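Local coordinates for protein diphosphomevalonate decarboxylase, putative (Trypanosoma brucei, PDB 2HKE) that probably catalyses the ATP-dependent decarboxylation of (R)-5-diphosphomevalonate to isopentenyl diphosphate, a precursor of isoprenoids and sterols, at residues P45-D57 against S117-F130. The protein carries 1 engineered substitution. Sequence-based numbering, arbitrary orientation.
Sequences PFRSKTSVELRDD and SGYCAMSAALIRAF
Thr50 packs on Met122 and Ala125 of helix 114-130. Its CB rests 4.0 Å from Met122 CA; the methyl CG2, anti to the backbone N, lies over Met122 CA and reaches toward Ala125 CB, while OG1 turns the other way, toward the N-terminal end of the helix. There the hydroxyl lies 2.6 Å from a water that donates a hydrogen bond to Gly118 O, a helix carbonyl already taken by Met122 N, and it is also bonded to Ser102 of strand 97-104. Two residues earlier on the strand, Ser48 OG and Ser117 OG share a short hydrogen bond of 2.5 Å, and Ser117 OG has a second partner in Ser114 O. This is helix-on-sheet packing within the N-terminal domain of a GHMP-type fold: strand 48-55 is hydrogen-bonded on its two edges to strands 5-15 and 97-104, and its axis approaches that of helix segment 117-130 to 7.1 Å, their directions 29° apart. Ala121, Ala125 and Ala129, spaced one turn apart, face the strand, and their small side chains are consistent with this close approach. Further along, Val52 CG1 meets Ala125 CB (3.8 Å) and Leu126 CD2, while CG2 packs on Ala125 O and tightly on Ala129 CB at 3.5 Å. Leu54 CD1 lies over a face of the Phe130 ring, 4.1 Å from the centroid, a CH-pi contact whose detail is doubtful because CD2 is modelled too near the ring; Leu85 of helix 76-86 and Val98 also touch Phe130.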
loop_
_atom_site.group_PDB
_atom_site.type_symbol
_atom_site.label_atom_id
_atom_site.label_comp_id
_atom_site.label_asym_id
_atom_site.label_seq_id
_atom_site.Cartn_x
_atom_site.Cartn_y
_atom_site.Cartn_z
ATOM N N PRO A 45 -1.731 3.026 -13.924
ATOM C CA PRO A 45 -0.786 2.400 -14.856
ATOM C C PRO A 45 0.186 1.403 -14.252
ATOM O O PRO A 45 0.704 0.582 -14.999
ATOM C CB PRO A 45 -0.026 3.600 -15.443
ATOM C CG PRO A 45 -0.066 4.628 -14.295
ATOM C CD PRO A 45 -1.321 4.396 -13.543
ATOM N N PHE A 46 0.411 1.455 -12.924
ATOM C CA PHE A 46 1.445 0.651 -12.272
ATOM C C PHE A 46 0.864 -0.507 -11.443
ATOM O O PHE A 46 -0.107 -0.327 -10.706
ATOM C CB PHE A 46 2.324 1.517 -11.368
ATOM C CG PHE A 46 2.897 2.727 -12.068
ATOM C CD1 PHE A 46 3.544 2.597 -13.281
ATOM C CD2 PHE A 46 2.732 3.991 -11.534
ATOM C CE1 PHE A 46 4.040 3.719 -13.939
ATOM C CE2 PHE A 46 3.228 5.097 -12.174
ATOM C CZ PHE A 46 3.892 4.969 -13.345
ATOM N N ARG A 47 1.537 -1.649 -11.530
ATOM C CA ARG A 47 1.094 -2.879 -10.870
ATOM C C ARG A 47 2.250 -3.873 -10.787
ATOM O O ARG A 47 3.291 -3.704 -11.463
ATOM C CB ARG A 47 -0.106 -3.484 -11.612
ATOM C CG ARG A 47 0.217 -4.208 -12.923
ATOM C CD ARG A 47 0.772 -3.305 -14.022
ATOM N NE ARG A 47 1.276 -4.060 -15.193
ATOM C CZ ARG A 47 2.474 -4.660 -15.306
ATOM N NH1 ARG A 47 3.360 -4.676 -14.318
ATOM N NH2 ARG A 47 2.779 -5.290 -16.434
ATOM N N SER A 48 2.082 -4.919 -9.970
ATOM C CA SER A 48 2.971 -6.067 -10.023
ATOM C C SER A 48 2.286 -7.181 -10.784
ATOM O O SER A 48 1.068 -7.302 -10.783
ATOM C CB SER A 48 3.398 -6.601 -8.666
ATOM O OG SER A 48 3.932 -5.567 -7.885
ATOM N N LYS A 49 3.107 -8.001 -11.409
ATOM C CA LYS A 49 2.634 -9.097 -12.207
ATOM C C LYS A 49 3.488 -10.303 -11.860
ATOM O O LYS A 49 4.716 -10.187 -11.761
ATOM C CB LYS A 49 2.779 -8.722 -13.665
ATOM C CG LYS A 49 2.422 -9.822 -14.653
ATOM C CD LYS A 49 2.187 -9.130 -16.025
ATOM C CE LYS A 49 2.187 -10.047 -17.155
ATOM N NZ LYS A 49 2.188 -9.237 -18.443
ATOM N N THR A 50 2.816 -11.447 -11.640
ATOM C CA THR A 50 3.479 -12.749 -11.438
ATOM C C THR A 50 2.864 -13.819 -12.327
ATOM O O THR A 50 1.651 -13.909 -12.444
ATOM C CB THR A 50 3.366 -13.255 -9.981
ATOM O OG1 THR A 50 4.043 -12.368 -9.103
ATOM C CG2 THR A 50 3.917 -14.666 -9.781
ATOM N N SER A 51 3.739 -14.637 -12.879
ATOM C CA SER A 51 3.383 -15.834 -13.621
ATOM C C SER A 51 3.978 -17.018 -12.887
ATOM O O SER A 51 5.123 -16.980 -12.429
ATOM C CB SER A 51 3.916 -15.770 -15.067
ATOM O OG SER A 51 3.128 -14.880 -15.864
ATOM N N VAL A 52 3.205 -18.079 -12.746
ATOM C CA VAL A 52 3.737 -19.288 -12.164
ATOM C C VAL A 52 3.467 -20.464 -13.105
ATOM O O VAL A 52 2.431 -20.486 -13.784
ATOM C CB VAL A 52 3.161 -19.559 -10.738
ATOM C CG1 VAL A 52 3.403 -18.342 -9.812
ATOM C CG2 VAL A 52 1.662 -19.906 -10.791
ATOM N N GLU A 53 4.387 -21.426 -13.107
ATOM C CA GLU A 53 4.205 -22.673 -13.866
ATOM C C GLU A 53 4.552 -23.878 -13.014
ATOM O O GLU A 53 5.632 -23.933 -12.458
ATOM C CB GLU A 53 5.075 -22.649 -15.120
ATOM C CG GLU A 53 4.618 -23.661 -16.192
ATOM C CD GLU A 53 5.672 -23.915 -17.287
ATOM O OE1 GLU A 53 6.664 -23.151 -17.443
ATOM O OE2 GLU A 53 5.507 -24.929 -17.991
ATOM N N LEU A 54 3.630 -24.833 -12.876
ATOM C CA LEU A 54 3.952 -26.066 -12.132
ATOM C C LEU A 54 4.801 -26.935 -13.033
ATOM O O LEU A 54 4.587 -26.968 -14.244
ATOM C CB LEU A 54 2.712 -26.837 -11.670
ATOM C CG LEU A 54 1.889 -26.296 -10.495
ATOM C CD1 LEU A 54 1.207 -27.431 -9.747
ATOM C CD2 LEU A 54 2.730 -25.532 -9.524
ATOM N N ARG A 55 5.791 -27.591 -12.440
ATOM C CA ARG A 55 6.763 -28.385 -13.187
ATOM C C ARG A 55 6.959 -29.766 -12.550
ATOM O O ARG A 55 6.802 -29.954 -11.319
ATOM C CB ARG A 55 8.117 -27.661 -13.225
ATOM C CG ARG A 55 8.131 -26.275 -13.867
ATOM C CD ARG A 55 7.940 -26.333 -15.386
ATOM N NE ARG A 55 8.938 -27.173 -16.060
ATOM C CZ ARG A 55 10.136 -26.770 -16.503
ATOM N NH1 ARG A 55 10.545 -25.512 -16.375
ATOM N NH2 ARG A 55 10.945 -27.643 -17.093
ATOM N N ASP A 56 7.291 -30.728 -13.412
ATOM C CA ASP A 56 7.775 -32.063 -13.005
ATOM C C ASP A 56 9.240 -32.276 -13.384
ATOM O O ASP A 56 9.977 -32.983 -12.691
ATOM C CB ASP A 56 6.937 -33.141 -13.685
ATOM C CG ASP A 56 5.677 -33.430 -12.932
ATOM O OD1 ASP A 56 5.789 -33.897 -11.775
ATOM O OD2 ASP A 56 4.577 -33.179 -13.486
ATOM N N ASP A 57 9.649 -31.653 -14.484
ATOM C CA ASP A 57 10.978 -31.847 -15.038
ATOM C C ASP A 57 12.053 -31.368 -14.060
ATOM O O ASP A 57 13.144 -31.948 -13.987
ATOM C CB ASP A 57 11.150 -31.093 -16.372
ATOM C CG ASP A 57 9.831 -30.834 -17.103
ATOM O OD1 ASP A 57 8.762 -30.747 -16.437
ATOM O OD2 ASP A 57 9.872 -30.686 -18.351
ATOM N N SER A 117 2.156 -5.394 -3.446
ATOM C CA SER A 117 1.494 -5.831 -4.664
ATOM C C SER A 117 2.122 -7.126 -5.193
ATOM O O SER A 117 1.403 -8.049 -5.666
ATOM C CB SER A 117 1.533 -4.690 -5.669
ATOM O OG SER A 117 2.871 -4.297 -5.946
ATOM N N GLY A 118 3.437 -7.224 -5.068
ATOM C CA GLY A 118 4.191 -8.381 -5.548
ATOM C C GLY A 118 3.847 -9.670 -4.831
ATOM O O GLY A 118 3.596 -10.697 -5.454
ATOM N N TYR A 119 3.803 -9.633 -3.507
ATOM C CA TYR A 119 3.445 -10.808 -2.746
ATOM C C TYR A 119 1.980 -11.167 -2.927
ATOM O O TYR A 119 1.621 -12.357 -2.921
ATOM C CB TYR A 119 3.754 -10.585 -1.267
ATOM C CG TYR A 119 5.230 -10.746 -0.997
ATOM C CD1 TYR A 119 5.839 -11.964 -1.190
ATOM C CD2 TYR A 119 6.001 -9.691 -0.506
ATOM C CE1 TYR A 119 7.179 -12.159 -0.899
ATOM C CE2 TYR A 119 7.381 -9.873 -0.236
ATOM C CZ TYR A 119 7.931 -11.120 -0.446
ATOM O OH TYR A 119 9.255 -11.399 -0.207
ATOM N N CYS A 120 1.134 -10.161 -3.062
ATOM C CA CYS A 120 -0.289 -10.446 -3.328
ATOM C C CYS A 120 -0.447 -11.133 -4.693
ATOM O O CYS A 120 -1.133 -12.142 -4.808
ATOM C CB CYS A 120 -1.089 -9.199 -3.271
ATOM S SG CYS A 120 -2.858 -9.488 -3.338
ATOM N N ALA A 121 0.182 -10.594 -5.727
ATOM C CA ALA A 121 0.074 -11.214 -7.057
ATOM C C ALA A 121 0.628 -12.644 -7.027
ATOM O O ALA A 121 0.048 -13.563 -7.631
ATOM C CB ALA A 121 0.793 -10.346 -8.086
ATOM N N MET A 122 1.746 -12.853 -6.338
ATOM C CA MET A 122 2.333 -14.191 -6.241
ATOM C C MET A 122 1.437 -15.163 -5.470
ATOM O O MET A 122 1.275 -16.329 -5.849
ATOM C CB MET A 122 3.700 -14.098 -5.578
ATOM C CG MET A 122 4.454 -15.368 -5.591
ATOM S SD MET A 122 5.998 -15.258 -4.699
ATOM C CE MET A 122 6.751 -13.794 -5.414
ATOM N N SER A 123 0.911 -14.699 -4.345
ATOM C CA SER A 123 -0.079 -15.490 -3.565
ATOM C C SER A 123 -1.239 -15.978 -4.442
ATOM O O SER A 123 -1.554 -17.178 -4.480
ATOM C CB SER A 123 -0.689 -14.663 -2.404
ATOM O OG SER A 123 -1.792 -15.378 -1.860
ATOM N N ALA A 124 -1.859 -15.056 -5.161
ATOM C CA ALA A 124 -3.029 -15.402 -5.977
ATOM C C ALA A 124 -2.674 -16.367 -7.119
ATOM O O ALA A 124 -3.409 -17.300 -7.365
ATOM C CB ALA A 124 -3.710 -14.149 -6.551
ATOM N N ALA A 125 -1.525 -16.153 -7.769
ATOM C CA ALA A 125 -1.070 -17.026 -8.863
ATOM C C ALA A 125 -0.770 -18.423 -8.337
ATOM O O ALA A 125 -1.145 -19.408 -8.961
ATOM C CB ALA A 125 0.182 -16.415 -9.572
ATOM N N LEU A 126 -0.108 -18.519 -7.187
ATOM C CA LEU A 126 0.255 -19.790 -6.618
ATOM C C LEU A 126 -0.971 -20.585 -6.187
ATOM O O LEU A 126 -1.029 -21.796 -6.377
ATOM C CB LEU A 126 1.187 -19.617 -5.425
ATOM C CG LEU A 126 2.624 -19.264 -5.762
ATOM C CD1 LEU A 126 3.375 -18.775 -4.519
ATOM C CD2 LEU A 126 3.299 -20.467 -6.432
ATOM N N ILE A 127 -1.926 -19.908 -5.576
ATOM C CA ILE A 127 -3.116 -20.563 -5.036
ATOM C C ILE A 127 -3.910 -21.140 -6.234
ATOM O O ILE A 127 -4.395 -22.241 -6.144
ATOM C CB ILE A 127 -3.979 -19.595 -4.206
ATOM C CG1 ILE A 127 -3.366 -19.390 -2.813
ATOM C CG2 ILE A 127 -5.416 -20.106 -4.044
ATOM C CD1 ILE A 127 -3.855 -18.119 -2.142
ATOM N N ARG A 128 -4.007 -20.404 -7.319
ATOM C CA ARG A 128 -4.727 -20.905 -8.492
ATOM C C ARG A 128 -4.006 -22.111 -9.071
ATOM O O ARG A 128 -4.612 -23.172 -9.261
ATOM C CB ARG A 128 -4.944 -19.845 -9.544
ATOM C CG ARG A 128 -5.852 -20.369 -10.664
ATOM C CD ARG A 128 -6.399 -19.359 -11.533
ATOM N NE ARG A 128 -7.558 -18.718 -10.953
ATOM C CZ ARG A 128 -8.314 -17.862 -11.609
ATOM N NH1 ARG A 128 -8.036 -17.530 -12.870
ATOM N NH2 ARG A 128 -9.330 -17.316 -10.989
ATOM N N ALA A 129 -2.700 -21.984 -9.272
ATOM C CA ALA A 129 -1.896 -23.055 -9.882
ATOM C C ALA A 129 -1.919 -24.352 -9.105
ATOM O O ALA A 129 -1.993 -25.432 -9.705
ATOM C CB ALA A 129 -0.419 -22.594 -10.052
ATOM N N PHE A 130 -1.846 -24.267 -7.789
ATOM C CA PHE A 130 -1.777 -25.441 -6.938
ATOM C C PHE A 130 -3.136 -25.932 -6.462
ATOM O O PHE A 130 -3.213 -26.906 -5.701
ATOM C CB PHE A 130 -0.885 -25.131 -5.730
ATOM C CG PHE A 130 0.578 -25.310 -5.993
ATOM C CD1 PHE A 130 1.336 -24.286 -6.565
ATOM C CD2 PHE A 130 1.203 -26.506 -5.702
ATOM C CE1 PHE A 130 2.709 -24.468 -6.797
ATOM C CE2 PHE A 130 2.582 -26.701 -5.961
ATOM C CZ PHE A 130 3.318 -25.674 -6.526
HETATM O O HOH W 1 4.351 -9.916 -8.352
#